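Local coordinates for putative acyl-[acyl-carrier-protein]--UDP-N-acetylglucosamine O-acyltransferase (Bacteroides fragilis, PDB 4R36), which probably transfers an acyl chain from acyl carrier protein to UDP-N-acetylglucosamine, using a left-handed parallel beta-helix as its scaffold, at residues Lys33-Val44 with Val51-Ala62; Thr242-Glu250 with Tyr261-Ser269. All coordinates share one frame; numbering follows the deposited sequence.

How the contacts relate
Contact 1 and contact 2 lie on opposite sides of the centre of the chain, about 45 Å apart between their centres and about 26 Å between nearest atoms. They share no element. Contact 1 joins two successive coils of the left-handed beta-helix, near its N-terminal end. Contact 2 pairs two helices of the C-terminal helical region. Both are partly buried, but they are held differently. In contact 1 mostly backbone hydrogen bonds join the coils, and apolar side chains stack inside. In contact 2 no direct backbone-to-backbone hydrogen bond joins the helices. A buried apolar seam, a salt bridge at its exposed margin and one water do so.

Contact 1 of 2, residues Lys33-Val44 with Val51-Ala62; sequences KIGENVEIAPFV and VIGDNNKIMANA
I58 N donates to E39 O at 2.8 Å, one of the parallel backbone bonds that join these two successive coils. I52 N to K33 O, E39 N to N56 O and A41 N to I58 O are others.

At the turn after strands 33-34 and 51-52, side chains join in. N55 N donates to E36 O at 2.9 Å. D54 OD1 receives E36 N at 2.8 Å from above the carboxylate plane. N37 ND2 gives a nearly straight bond (173°) to N55 OD1, also 2.8 Å. The acceptor lies in the amide plane of N37, yet the two amides are turned 73° apart.

The apolar contacts face the inside of the beta-helix. I34 CG1 meets I52 CD1. V44 crosses I58 at about a right angle, with CG1 3.8 Å from I58 CG2. Separately, V38 CG2, anti to its carbonyl carbon, packs 3.2 Å from G53 O.

On the outer face E39 and K57 run side by side. E39 OE2 touches K57 CE at 3.3 Å, while NZ is 4.2 Å away, beyond a salt bridge. A water links E39 OE2 and, weakly, I58 O.

Such stacking is characteristic of the hexapeptide-repeat beta-helix. Backbone bonds set the coil spacing, and isoleucine and valine fill the interior. D54, N37 and N55 tie one turn; the turn after I40 and I58 has alanine packing and a weak backbone bond.

Contact 2 of 2, residues Thr242-Glu250 with Tyr261-Ser269; sequences TSDALTKVE and YIVDFIRNS
R267 and E250 meet end-on across two nearly antiparallel helix segments, whose axes come within 10.4 Å. The arginine starts in the apolar seam and finishes in a salt bridge. Its CB lies 3.8 Å from L246 CD1. CG is anti to the backbone N, and the chain bends at chi3 (-82°), which turns the guanidinium toward helix 242-252. NE still lies near L246 CD1. The CG1 methyl of V263 covers one face of the guanidinium, offset toward its rim.

At the tip both terminal nitrogens are used. NH2 donates to E250 OE1 at 2.8 Å, almost straight (173°). NH1 donates to E250 OE2 at 3.0 Å. The carboxylate carbon lies in the guanidinium plane, but the two flat groups are 55° apart, so both oxygens are met from above the carboxylate plane. NH2 also donates to a water that in turn donates to S243 O.

The rest of the packing is apolar. V249 CG1 meets V263 CG2 at 3.7 Å as the two side chains slide past each other. L246 CD1 reaches I266 CG2 at 3.9 Å, and T242 CG2 touches the same methyl. V249 and I266 also pack on helix 222-237, which makes this part of a helical bundle.

The two-pronged bridge fixes the rotation of the arginine head. It lies at the exposed margin of the seam, so solvent would probably weaken its charge attraction. The apolar seam therefore probably gives most of the hold, while the bridge orients R267.

Contact 1 of 2, residues Lys33-Val44 with Val51-Ala62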
ATOM      1  N   LYS A  33      27.528  13.823   9.234  1.00 23.88           N
ATOM      2  CA  LYS A  33      27.531  14.550  10.490  1.00 26.23           C
ATOM      3  C   LYS A  33      26.462  14.024  11.364  1.00 30.31           C
ATOM      4  O   LYS A  33      25.271  14.053  10.974  1.00 26.53           O
ATOM      5  CB  LYS A  33      27.299  16.032  10.259  1.00 28.61           C
ATOM      6  CG  LYS A  33      28.487  16.622   9.549  1.00 38.21           C
ATOM      7  CD  LYS A  33      28.340  17.998   8.970  1.00 45.88           C
ATOM      8  CE  LYS A  33      29.447  18.170   7.949  1.00 55.18           C
ATOM      9  NZ  LYS A  33      29.343  19.429   7.175  1.00 62.15           N
ATOM     10  N   ILE A  34      26.865  13.572  12.548  1.00 28.77           N
ATOM     11  CA  ILE A  34      26.005  12.854  13.474  1.00 30.26           C
ATOM     12  C   ILE A  34      26.095  13.463  14.861  1.00 30.73           C
ATOM     13  O   ILE A  34      27.179  13.676  15.359  1.00 28.10           O
ATOM     14  CB  ILE A  34      26.339  11.350  13.484  1.00 30.07           C
ATOM     15  CG1 ILE A  34      26.042  10.784  12.082  1.00 30.15           C
ATOM     16  CG2 ILE A  34      25.518  10.610  14.543  1.00 29.23           C
ATOM     17  CD1 ILE A  34      26.199   9.330  11.915  1.00 36.18           C
ATOM     18  N   GLY A  35      24.965  13.762  15.465  1.00 23.35           N
ATOM     19  CA  GLY A  35      24.951  14.452  16.727  1.00 26.17           C
ATOM     20  C   GLY A  35      25.207  13.524  17.900  1.00 23.73           C
ATOM     21  O   GLY A  35      25.625  12.400  17.715  1.00 22.72           O
ATOM     22  N   GLU A  36      24.892  13.997  19.087  1.00 27.74           N
ATOM     23  CA  GLU A  36      25.110  13.251  20.346  1.00 29.37           C
ATOM     24  C   GLU A  36      23.939  12.404  20.764  1.00 29.34           C
ATOM     25  O   GLU A  36      22.788  12.703  20.448  1.00 26.01           O
ATOM     26  CB  GLU A  36      25.355  14.222  21.491  1.00 35.82           C
ATOM     27  CG  GLU A  36      26.741  14.858  21.463  1.00 49.06           C
ATOM     28  CD  GLU A  36      27.030  15.623  22.755  1.00 61.21           C
ATOM     29  OE1 GLU A  36      27.210  14.982  23.837  1.00 64.28           O
ATOM     30  OE2 GLU A  36      27.052  16.868  22.688  1.00 69.51           O
ATOM     31  N   ASN A  37      24.233  11.384  21.545  1.00 25.65           N
ATOM     32  CA  ASN A  37      23.258  10.427  22.001  1.00 26.23           C
ATOM     33  C   ASN A  37      22.387   9.914  20.822  1.00 24.52           C
ATOM     34  O   ASN A  37      21.154   9.918  20.916  1.00 24.06           O
ATOM     35  CB  ASN A  37      22.395  11.109  23.032  1.00 28.66           C
ATOM     36  CG  ASN A  37      21.493  10.170  23.773  1.00 34.99           C
ATOM     37  OD1 ASN A  37      21.868   9.041  24.119  1.00 38.62           O
ATOM     38  ND2 ASN A  37      20.252  10.636  24.025  1.00 37.35           N
ATOM     39  N   VAL A  38      23.044   9.476  19.778  1.00 23.15           N
ATOM     40  CA  VAL A  38      22.399   8.856  18.613  1.00 23.61           C
ATOM     41  C   VAL A  38      22.643   7.376  18.649  1.00 25.83           C
ATOM     42  O   VAL A  38      23.791   6.905  18.698  1.00 25.15           O
ATOM     43  CB  VAL A  38      22.903   9.465  17.284  1.00 23.94           C
ATOM     44  CG1 VAL A  38      22.364   8.718  16.053  1.00 25.64           C
ATOM     45  CG2 VAL A  38      22.514  10.936  17.199  1.00 24.73           C
ATOM     46  N   GLU A  39      21.560   6.609  18.674  1.00 22.24           N
ATOM     47  CA  GLU A  39      21.620   5.171  18.603  1.00 23.62           C
ATOM     48  C   GLU A  39      21.396   4.689  17.142  1.00 25.42           C
ATOM     49  O   GLU A  39      20.392   5.064  16.517  1.00 22.93           O
ATOM     50  CB  GLU A  39      20.582   4.614  19.524  1.00 25.58           C
ATOM     51  CG  GLU A  39      20.501   3.137  19.536  1.00 32.91           C
ATOM     52  CD  GLU A  39      19.362   2.641  20.423  1.00 41.39           C
ATOM     53  OE1 GLU A  39      19.026   3.302  21.433  1.00 48.53           O
ATOM     54  OE2 GLU A  39      18.805   1.611  20.079  1.00 41.92           O
ATOM     55  N   ILE A  40      22.332   3.889  16.627  1.00 19.93           N
ATOM     56  CA  ILE A  40      22.315   3.365  15.296  1.00 21.87           C
ATOM     57  C   ILE A  40      22.488   1.869  15.381  1.00 23.81           C
ATOM     58  O   ILE A  40      23.477   1.355  15.898  1.00 23.21           O
ATOM     59  CB  ILE A  40      23.321   4.037  14.397  1.00 23.47           C
ATOM     60  CG1 ILE A  40      23.069   5.536  14.395  1.00 25.08           C
ATOM     61  CG2 ILE A  40      23.293   3.446  13.015  1.00 21.77           C
ATOM     62  CD1 ILE A  40      24.051   6.374  13.656  1.00 25.95           C
ATOM     63  N   ALA A  41      21.499   1.147  14.876  1.00 20.24           N
ATOM     64  CA  ALA A  41      21.464  -0.259  14.862  1.00 20.79           C
ATOM     65  C   ALA A  41      22.276  -0.888  13.710  1.00 20.78           C
ATOM     66  O   ALA A  41      22.674  -0.219  12.813  1.00 19.82           O
ATOM     67  CB  ALA A  41      19.982  -0.738  14.794  1.00 22.68           C
ATOM     68  N   PRO A  42      22.484  -2.234  13.754  1.00 19.91           N
ATOM     69  CA  PRO A  42      23.128  -2.969  12.653  1.00 22.13           C
ATOM     70  C   PRO A  42      22.381  -2.767  11.340  1.00 22.72           C
ATOM     71  O   PRO A  42      21.139  -2.622  11.327  1.00 20.15           O
ATOM     72  CB  PRO A  42      23.021  -4.428  13.083  1.00 19.38           C
ATOM     73  CG  PRO A  42      22.950  -4.348  14.582  1.00 21.02           C
ATOM     74  CD  PRO A  42      22.185  -3.112  14.898  1.00 20.18           C
ATOM     75  N   PHE A  43      23.141  -2.735  10.261  1.00 21.30           N
ATOM     76  CA  PHE A  43      22.605  -2.795   8.913  1.00 21.42           C
ATOM     77  C   PHE A  43      21.931  -1.491   8.500  1.00 21.31           C
ATOM     78  O   PHE A  43      21.342  -1.443   7.474  1.00 22.83           O
ATOM     79  CB  PHE A  43      21.689  -4.058   8.722  1.00 23.75           C
ATOM     80  CG  PHE A  43      22.255  -5.319   9.402  1.00 22.19           C
ATOM     81  CD1 PHE A  43      23.579  -5.680   9.216  1.00 23.99           C
ATOM     82  CD2 PHE A  43      21.482  -6.089  10.237  1.00 21.96           C
ATOM     83  CE1 PHE A  43      24.088  -6.831   9.851  1.00 23.86           C
ATOM     84  CE2 PHE A  43      21.941  -7.243  10.838  1.00 22.17           C
ATOM     85  CZ  PHE A  43      23.269  -7.601  10.658  1.00 24.77           C
ATOM     86  N   VAL A  44      22.122  -0.440   9.281  1.00 19.69           N
ATOM     87  CA  VAL A  44      21.788   0.895   8.880  1.00 18.83           C
ATOM     88  C   VAL A  44      22.846   1.375   7.912  1.00 23.09           C
ATOM     89  O   VAL A  44      24.073   1.163   8.117  1.00 20.95           O
ATOM     90  CB  VAL A  44      21.691   1.828  10.108  1.00 17.69           C
ATOM     91  CG1 VAL A  44      21.570   3.279   9.685  1.00 17.94           C
ATOM     92  CG2 VAL A  44      20.558   1.429  10.988  1.00 18.85           C
ATOM     93  N   VAL A  51      23.119  15.004   7.429  1.00 21.56           N
ATOM     94  CA  VAL A  51      23.146  15.610   8.742  1.00 20.98           C
ATOM     95  C   VAL A  51      22.086  14.992   9.627  1.00 24.65           C
ATOM     96  O   VAL A  51      20.913  14.939   9.246  1.00 24.38           O
ATOM     97  CB  VAL A  51      22.947  17.120   8.650  1.00 22.44           C
ATOM     98  CG1 VAL A  51      23.043  17.791  10.005  1.00 24.10           C
ATOM     99  CG2 VAL A  51      23.963  17.667   7.642  1.00 28.23           C
ATOM    100  N   ILE A  52      22.517  14.504  10.784  1.00 19.87           N
ATOM    101  CA  ILE A  52      21.666  13.905  11.808  1.00 19.23           C
ATOM    102  C   ILE A  52      21.937  14.607  13.136  1.00 21.99           C
ATOM    103  O   ILE A  52      23.115  14.680  13.617  1.00 23.91           O
ATOM    104  CB  ILE A  52      21.941  12.380  11.926  1.00 18.97           C
ATOM    105  CG1 ILE A  52      21.530  11.621  10.647  1.00 20.60           C
ATOM    106  CG2 ILE A  52      21.247  11.803  13.133  1.00 20.28           C
ATOM    107  CD1 ILE A  52      22.129  10.250  10.539  1.00 21.20           C
ATOM    108  N   GLY A  53      20.878  15.074  13.774  1.00 20.24           N
ATOM    109  CA  GLY A  53      20.910  15.813  15.043  1.00 21.35           C
ATOM    110  C   GLY A  53      21.111  14.941  16.246  1.00 20.94           C
ATOM    111  O   GLY A  53      21.602  13.819  16.141  1.00 22.22           O
ATOM    112  N   ASP A  54      20.711  15.448  17.393  1.00 22.68           N
ATOM    113  CA  ASP A  54      20.891  14.740  18.662  1.00 22.20           C
ATOM    114  C   ASP A  54      19.737  13.878  19.029  1.00 22.69           C
ATOM    115  O   ASP A  54      18.605  14.111  18.590  1.00 23.92           O
ATOM    116  CB  ASP A  54      21.048  15.740  19.795  1.00 23.18           C
ATOM    117  CG  ASP A  54      22.277  16.659  19.601  1.00 27.73           C
ATOM    118  OD1 ASP A  54      23.271  16.290  18.913  1.00 28.03           O
ATOM    119  OD2 ASP A  54      22.162  17.784  20.109  1.00 29.64           O
ATOM    120  N   ASN A  55      20.004  12.892  19.864  1.00 23.66           N
ATOM    121  CA  ASN A  55      18.919  12.083  20.523  1.00 21.25           C
ATOM    122  C   ASN A  55      18.034  11.337  19.480  1.00 21.84           C
ATOM    123  O   ASN A  55      16.845  11.274  19.620  1.00 22.01           O
ATOM    124  CB  ASN A  55      18.031  12.913  21.440  1.00 25.46           C
ATOM    125  CG  ASN A  55      18.821  13.700  22.488  1.00 29.51           C
ATOM    126  OD1 ASN A  55      19.714  13.173  23.099  1.00 29.14           O
ATOM    127  ND2 ASN A  55      18.471  14.921  22.690  1.00 33.35           N
ATOM    128  N   ASN A  56      18.639  10.766  18.463  1.00 21.78           N
ATOM    129  CA  ASN A  56      17.905  10.043  17.424  1.00 20.60           C
ATOM    130  C   ASN A  56      18.110   8.581  17.630  1.00 23.16           C
ATOM    131  O   ASN A  56      19.153   8.155  18.092  1.00 22.73           O
ATOM    132  CB  ASN A  56      18.328  10.455  16.024  1.00 19.01           C
ATOM    133  CG  ASN A  56      17.830  11.857  15.673  1.00 19.91           C
ATOM    134  OD1 ASN A  56      16.599  12.105  15.543  1.00 19.13           O
ATOM    135  ND2 ASN A  56      18.764  12.789  15.520  1.00 19.19           N
ATOM    136  N   LYS A  57      17.104   7.800  17.276  1.00 19.14           N
ATOM    137  CA  LYS A  57      17.210   6.373  17.259  1.00 20.12           C
ATOM    138  C   LYS A  57      16.920   5.865  15.857  1.00 21.31           C
ATOM    139  O   LYS A  57      15.826   6.102  15.350  1.00 19.52           O
ATOM    140  CB  LYS A  57      16.192   5.806  18.264  1.00 22.11           C
ATOM    141  CG  LYS A  57      16.150   4.280  18.256  1.00 29.98           C
ATOM    142  CD  LYS A  57      15.417   3.725  19.438  1.00 34.65           C
ATOM    143  CE  LYS A  57      15.667   2.236  19.483  1.00 44.49           C
ATOM    144  NZ  LYS A  57      14.584   1.484  20.168  1.00 50.47           N
ATOM    145  N   ILE A  58      17.878   5.194  15.261  1.00 19.39           N
ATOM    146  CA  ILE A  58      17.777   4.715  13.908  1.00 20.51           C
ATOM    147  C   ILE A  58      17.883   3.225  14.008  1.00 21.55           C
ATOM    148  O   ILE A  58      18.945   2.678  14.322  1.00 19.33           O
ATOM    149  CB  ILE A  58      18.873   5.288  13.026  1.00 22.00           C
ATOM    150  CG1 ILE A  58      18.867   6.796  13.174  1.00 21.64           C
ATOM    151  CG2 ILE A  58      18.722   4.815  11.605  1.00 22.49           C
ATOM    152  CD1 ILE A  58      19.806   7.520  12.242  1.00 24.34           C
ATOM    153  N   MET A  59      16.781   2.541  13.690  1.00 18.69           N
ATOM    154  CA  MET A  59      16.701   1.145  13.831  1.00 19.40           C
ATOM    155  C   MET A  59      17.256   0.374  12.659  1.00 17.80           C
ATOM    156  O   MET A  59      17.572   0.913  11.630  1.00 20.60           O
ATOM    157  CB  MET A  59      15.230   0.697  14.148  1.00 19.95           C
ATOM    158  CG  MET A  59      14.728   1.435  15.365  1.00 21.14           C
ATOM    159  SD  MET A  59      13.019   1.156  15.831  1.00 20.24           S
ATOM    160  CE  MET A  59      13.087  -0.569  16.261  1.00 23.89           C
ATOM    161  N   ALA A  60      17.336  -0.922  12.838  1.00 17.81           N
ATOM    162  CA  ALA A  60      18.011  -1.809  11.884  1.00 19.50           C
ATOM    163  C   ALA A  60      17.493  -1.746  10.494  1.00 23.29           C
ATOM    164  O   ALA A  60      16.282  -1.670  10.255  1.00 24.66           O
ATOM    165  CB  ALA A  60      17.986  -3.234  12.379  1.00 20.48           C
ATOM    166  N   ASN A  61      18.414  -1.814   9.545  1.00 23.37           N
ATOM    167  CA  ASN A  61      18.106  -1.861   8.131  1.00 22.96           C
ATOM    168  C   ASN A  61      17.425  -0.590   7.606  1.00 22.72           C
ATOM    169  O   ASN A  61      16.821  -0.637   6.596  1.00 23.30           O
ATOM    170  CB  ASN A  61      17.289  -3.115   7.760  1.00 27.44           C
ATOM    171  CG  ASN A  61      18.071  -4.451   8.013  1.00 30.52           C
ATOM    172  OD1 ASN A  61      18.828  -4.940   7.152  1.00 31.04           O
ATOM    173  ND2 ASN A  61      17.866  -5.027   9.191  1.00 25.85           N
ATOM    174  N   ALA A  62      17.568   0.546   8.263  1.00 19.56           N
ATOM    175  CA  ALA A  62      17.076   1.799   7.754  1.00 19.78           C
ATOM    176  C   ALA A  62      18.162   2.380   6.857  1.00 21.16           C
ATOM    177  O   ALA A  62      19.357   2.036   7.032  1.00 20.05           O
ATOM    178  CB  ALA A  62      16.737   2.739   8.894  1.00 20.43           C
TER
HETATM  179  O   HOH W   1      18.511   1.764  17.124  1.00 44.52           O

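Contact 2 of 2, residues Thr242-Glu250 with Tyr261-Ser269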
ATOM      1  N   THR A 242     -18.571  30.297  -3.912  1.00 20.40           N
ATOM      2  CA  THR A 242     -17.488  30.448  -2.938  1.00 23.76           C
ATOM      3  C   THR A 242     -17.370  31.871  -2.435  1.00 23.01           C
ATOM      4  O   THR A 242     -17.324  32.089  -1.215  1.00 21.36           O
ATOM      5  CB  THR A 242     -16.199  30.047  -3.572  1.00 24.36           C
ATOM      6  OG1 THR A 242     -16.405  28.684  -3.940  1.00 24.18           O
ATOM      7  CG2 THR A 242     -15.112  30.076  -2.608  1.00 27.92           C
ATOM      8  N   SER A 243     -17.359  32.822  -3.350  1.00 24.47           N
ATOM      9  CA  SER A 243     -17.252  34.204  -2.949  1.00 30.02           C
ATOM     10  C   SER A 243     -18.331  34.650  -2.020  1.00 25.13           C
ATOM     11  O   SER A 243     -18.061  35.366  -1.046  1.00 26.98           O
ATOM     12  CB  SER A 243     -17.302  35.143  -4.148  1.00 33.82           C
ATOM     13  OG  SER A 243     -16.026  35.203  -4.678  1.00 46.81           O
ATOM     14  N   ASP A 244     -19.552  34.333  -2.379  1.00 20.04           N
ATOM     15  CA  ASP A 244     -20.691  34.782  -1.592  1.00 20.78           C
ATOM     16  C   ASP A 244     -20.708  34.102  -0.285  1.00 18.20           C
ATOM     17  O   ASP A 244     -21.135  34.691   0.707  1.00 18.81           O
ATOM     18  CB  ASP A 244     -22.024  34.486  -2.272  1.00 21.19           C
ATOM     19  CG  ASP A 244     -22.280  35.372  -3.521  1.00 26.12           C
ATOM     20  OD1 ASP A 244     -21.513  36.337  -3.790  1.00 25.54           O
ATOM     21  OD2 ASP A 244     -23.282  35.014  -4.197  1.00 26.32           O
ATOM     22  N   ALA A 245     -20.268  32.851  -0.237  1.00 16.61           N
ATOM     23  CA  ALA A 245     -20.280  32.120   1.011  1.00 16.70           C
ATOM     24  C   ALA A 245     -19.258  32.784   1.948  1.00 18.08           C
ATOM     25  O   ALA A 245     -19.514  32.922   3.159  1.00 17.27           O
ATOM     26  CB  ALA A 245     -19.932  30.634   0.852  1.00 17.46           C
ATOM     27  N   LEU A 246     -18.086  33.094   1.420  1.00 18.49           N
ATOM     28  CA  LEU A 246     -17.059  33.624   2.280  1.00 20.36           C
ATOM     29  C   LEU A 246     -17.443  35.009   2.765  1.00 21.14           C
ATOM     30  O   LEU A 246     -17.222  35.326   3.916  1.00 20.42           O
ATOM     31  CB  LEU A 246     -15.711  33.566   1.641  1.00 20.21           C
ATOM     32  CG  LEU A 246     -15.166  32.207   1.180  1.00 20.55           C
ATOM     33  CD1 LEU A 246     -13.800  32.356   0.497  1.00 20.46           C
ATOM     34  CD2 LEU A 246     -15.107  31.226   2.320  1.00 23.01           C
ATOM     35  N   THR A 247     -18.075  35.792   1.911  1.00 20.86           N
ATOM     36  CA  THR A 247     -18.668  37.067   2.348  1.00 21.61           C
ATOM     37  C   THR A 247     -19.605  36.873   3.495  1.00 19.80           C
ATOM     38  O   THR A 247     -19.499  37.592   4.491  1.00 21.65           O
ATOM     39  CB  THR A 247     -19.384  37.764   1.179  1.00 23.29           C
ATOM     40  OG1 THR A 247     -18.406  38.092   0.212  1.00 25.18           O
ATOM     41  CG2 THR A 247     -20.155  39.041   1.627  1.00 24.46           C
ATOM     42  N   LYS A 248     -20.535  35.924   3.406  1.00 17.54           N
ATOM     43  CA  LYS A 248     -21.474  35.713   4.447  1.00 19.96           C
ATOM     44  C   LYS A 248     -20.846  35.190   5.755  1.00 19.71           C
ATOM     45  O   LYS A 248     -21.221  35.607   6.896  1.00 20.08           O
ATOM     46  CB  LYS A 248     -22.544  34.754   3.992  1.00 22.93           C
ATOM     47  CG  LYS A 248     -23.726  34.599   4.966  1.00 24.10           C
ATOM     48  CD  LYS A 248     -24.818  33.766   4.351  1.00 28.90           C
ATOM     49  CE  LYS A 248     -26.121  34.004   5.091  1.00 38.22           C
ATOM     50  NZ  LYS A 248     -26.930  32.779   5.088  1.00 40.37           N
ATOM     51  N   VAL A 249     -19.869  34.284   5.625  1.00 18.64           N
ATOM     52  CA  VAL A 249     -19.118  33.840   6.793  1.00 18.11           C
ATOM     53  C   VAL A 249     -18.480  35.038   7.508  1.00 20.09           C
ATOM     54  O   VAL A 249     -18.556  35.141   8.745  1.00 18.76           O
ATOM     55  CB  VAL A 249     -17.989  32.833   6.417  1.00 19.30           C
ATOM     56  CG1 VAL A 249     -17.080  32.619   7.633  1.00 19.30           C
ATOM     57  CG2 VAL A 249     -18.564  31.504   5.947  1.00 18.56           C
ATOM     58  N   GLU A 250     -17.829  35.899   6.750  1.00 18.26           N
ATOM     59  CA  GLU A 250     -17.212  37.086   7.328  1.00 22.39           C
ATOM     60  C   GLU A 250     -18.233  38.016   8.004  1.00 23.03           C
ATOM     61  O   GLU A 250     -17.922  38.634   8.994  1.00 20.01           O
ATOM     62  CB  GLU A 250     -16.406  37.860   6.304  1.00 21.01           C
ATOM     63  CG  GLU A 250     -15.132  37.122   5.935  1.00 22.38           C
ATOM     64  CD  GLU A 250     -14.257  37.754   4.874  1.00 22.73           C
ATOM     65  OE1 GLU A 250     -14.723  38.264   3.853  1.00 24.38           O
ATOM     66  OE2 GLU A 250     -12.994  37.700   5.027  1.00 20.37           O
ATOM     67  N   TYR A 261      -8.906  31.558   9.366  1.00 14.57           N
ATOM     68  CA  TYR A 261      -8.124  30.545   8.704  1.00 16.02           C
ATOM     69  C   TYR A 261      -8.987  29.810   7.673  1.00 16.34           C
ATOM     70  O   TYR A 261      -8.554  29.594   6.543  1.00 15.96           O
ATOM     71  CB  TYR A 261      -7.591  29.594   9.746  1.00 17.18           C
ATOM     72  CG  TYR A 261      -6.809  28.387   9.291  1.00 17.51           C
ATOM     73  CD1 TYR A 261      -5.991  28.406   8.116  1.00 19.96           C
ATOM     74  CD2 TYR A 261      -6.747  27.295  10.117  1.00 19.06           C
ATOM     75  CE1 TYR A 261      -5.193  27.306   7.793  1.00 18.31           C
ATOM     76  CE2 TYR A 261      -5.928  26.207   9.825  1.00 18.34           C
ATOM     77  CZ  TYR A 261      -5.154  26.228   8.671  1.00 19.07           C
ATOM     78  OH  TYR A 261      -4.446  25.082   8.427  1.00 20.22           O
ATOM     79  N   ILE A 262     -10.217  29.468   8.027  1.00 16.92           N
ATOM     80  CA  ILE A 262     -11.125  28.834   7.052  1.00 15.05           C
ATOM     81  C   ILE A 262     -11.267  29.706   5.819  1.00 16.49           C
ATOM     82  O   ILE A 262     -11.098  29.278   4.656  1.00 14.93           O
ATOM     83  CB  ILE A 262     -12.489  28.595   7.680  1.00 16.12           C
ATOM     84  CG1 ILE A 262     -12.421  27.552   8.753  1.00 16.28           C
ATOM     85  CG2 ILE A 262     -13.553  28.223   6.662  1.00 16.30           C
ATOM     86  CD1 ILE A 262     -13.663  27.529   9.624  1.00 16.63           C
ATOM     87  N   VAL A 263     -11.560  30.985   6.059  1.00 16.13           N
ATOM     88  CA  VAL A 263     -11.789  31.926   4.945  1.00 17.43           C
ATOM     89  C   VAL A 263     -10.555  32.128   4.063  1.00 17.78           C
ATOM     90  O   VAL A 263     -10.602  32.046   2.850  1.00 17.43           O
ATOM     91  CB  VAL A 263     -12.381  33.262   5.469  1.00 18.03           C
ATOM     92  CG1 VAL A 263     -12.377  34.301   4.377  1.00 20.50           C
ATOM     93  CG2 VAL A 263     -13.769  33.014   6.034  1.00 18.95           C
ATOM     94  N   ASP A 264      -9.439  32.409   4.673  1.00 17.94           N
ATOM     95  CA  ASP A 264      -8.224  32.642   3.941  1.00 20.21           C
ATOM     96  C   ASP A 264      -7.822  31.385   3.130  1.00 18.79           C
ATOM     97  O   ASP A 264      -7.397  31.513   1.976  1.00 17.44           O
ATOM     98  CB  ASP A 264      -7.091  32.919   4.931  1.00 24.39           C
ATOM     99  CG  ASP A 264      -5.876  33.544   4.239  1.00 31.80           C
ATOM    100  OD1 ASP A 264      -5.909  34.744   3.918  1.00 42.88           O
ATOM    101  OD2 ASP A 264      -4.925  32.831   3.924  1.00 39.10           O
ATOM    102  N   PHE A 265      -7.880  30.220   3.793  1.00 15.83           N
ATOM    103  CA  PHE A 265      -7.541  28.994   3.143  1.00 16.90           C
ATOM    104  C   PHE A 265      -8.358  28.788   1.844  1.00 17.38           C
ATOM    105  O   PHE A 265      -7.804  28.569   0.781  1.00 19.33           O
ATOM    106  CB  PHE A 265      -7.775  27.790   4.069  1.00 16.32           C
ATOM    107  CG  PHE A 265      -7.303  26.478   3.469  1.00 16.35           C
ATOM    108  CD1 PHE A 265      -8.046  25.823   2.515  1.00 16.58           C
ATOM    109  CD2 PHE A 265      -6.145  25.866   3.911  1.00 16.84           C
ATOM    110  CE1 PHE A 265      -7.640  24.594   1.979  1.00 17.31           C
ATOM    111  CE2 PHE A 265      -5.726  24.643   3.391  1.00 16.13           C
ATOM    112  CZ  PHE A 265      -6.480  23.990   2.446  1.00 17.55           C
ATOM    113  N   ILE A 266      -9.682  28.961   1.936  1.00 17.00           N
ATOM    114  CA  ILE A 266     -10.536  28.744   0.768  1.00 16.84           C
ATOM    115  C   ILE A 266     -10.342  29.839  -0.270  1.00 19.00           C
ATOM    116  O   ILE A 266     -10.228  29.562  -1.479  1.00 16.46           O
ATOM    117  CB  ILE A 266     -11.990  28.621   1.178  1.00 15.98           C
ATOM    118  CG1 ILE A 266     -12.121  27.387   2.124  1.00 15.70           C
ATOM    119  CG2 ILE A 266     -12.925  28.564  -0.019  1.00 15.64           C
ATOM    120  CD1 ILE A 266     -13.412  27.318   2.888  1.00 16.66           C
ATOM    121  N   ARG A 267     -10.331  31.073   0.201  1.00 19.42           N
ATOM    122  CA  ARG A 267     -10.207  32.205  -0.681  1.00 19.61           C
ATOM    123  C   ARG A 267      -8.931  32.117  -1.510  1.00 20.24           C
ATOM    124  O   ARG A 267      -8.933  32.423  -2.708  1.00 22.27           O
ATOM    125  CB  ARG A 267     -10.200  33.499   0.159  1.00 18.47           C
ATOM    126  CG  ARG A 267     -10.229  34.719  -0.707  1.00 22.41           C
ATOM    127  CD  ARG A 267     -10.512  35.957   0.137  1.00 23.49           C
ATOM    128  NE  ARG A 267     -11.941  36.115   0.393  1.00 21.14           N
ATOM    129  CZ  ARG A 267     -12.452  36.710   1.467  1.00 19.56           C
ATOM    130  NH1 ARG A 267     -11.673  37.125   2.442  1.00 20.20           N
ATOM    131  NH2 ARG A 267     -13.784  36.840   1.592  1.00 21.91           N
ATOM    132  N   ASN A 268      -7.852  31.646  -0.947  1.00 18.93           N
ATOM    133  CA  ASN A 268      -6.596  31.576  -1.722  1.00 20.90           C
ATOM    134  C   ASN A 268      -6.252  30.193  -2.240  1.00 19.20           C
ATOM    135  O   ASN A 268      -5.111  29.937  -2.641  1.00 18.39           O
ATOM    136  CB  ASN A 268      -5.442  32.127  -0.849  1.00 21.93           C
ATOM    137  CG  ASN A 268      -5.718  33.573  -0.439  1.00 25.26           C
ATOM    138  OD1 ASN A 268      -5.898  33.944   0.734  1.00 28.58           O
ATOM    139  ND2 ASN A 268      -5.993  34.312  -1.428  1.00 29.40           N
ATOM    140  N   SER A 269      -7.199  29.293  -2.142  1.00 17.86           N
ATOM    141  CA  SER A 269      -6.984  27.880  -2.577  1.00 18.36           C
ATOM    142  C   SER A 269      -6.487  27.820  -4.013  1.00 18.87           C
ATOM    143  O   SER A 269      -7.154  28.286  -4.964  1.00 15.70           O
ATOM    144  CB  SER A 269      -8.286  27.079  -2.473  1.00 18.08           C
ATOM    145  OG  SER A 269      -8.166  25.806  -3.111  1.00 17.07           O
TER
HETATM  146  O   HOH W   2     -15.642  36.595  -0.863  1.00 22.63           O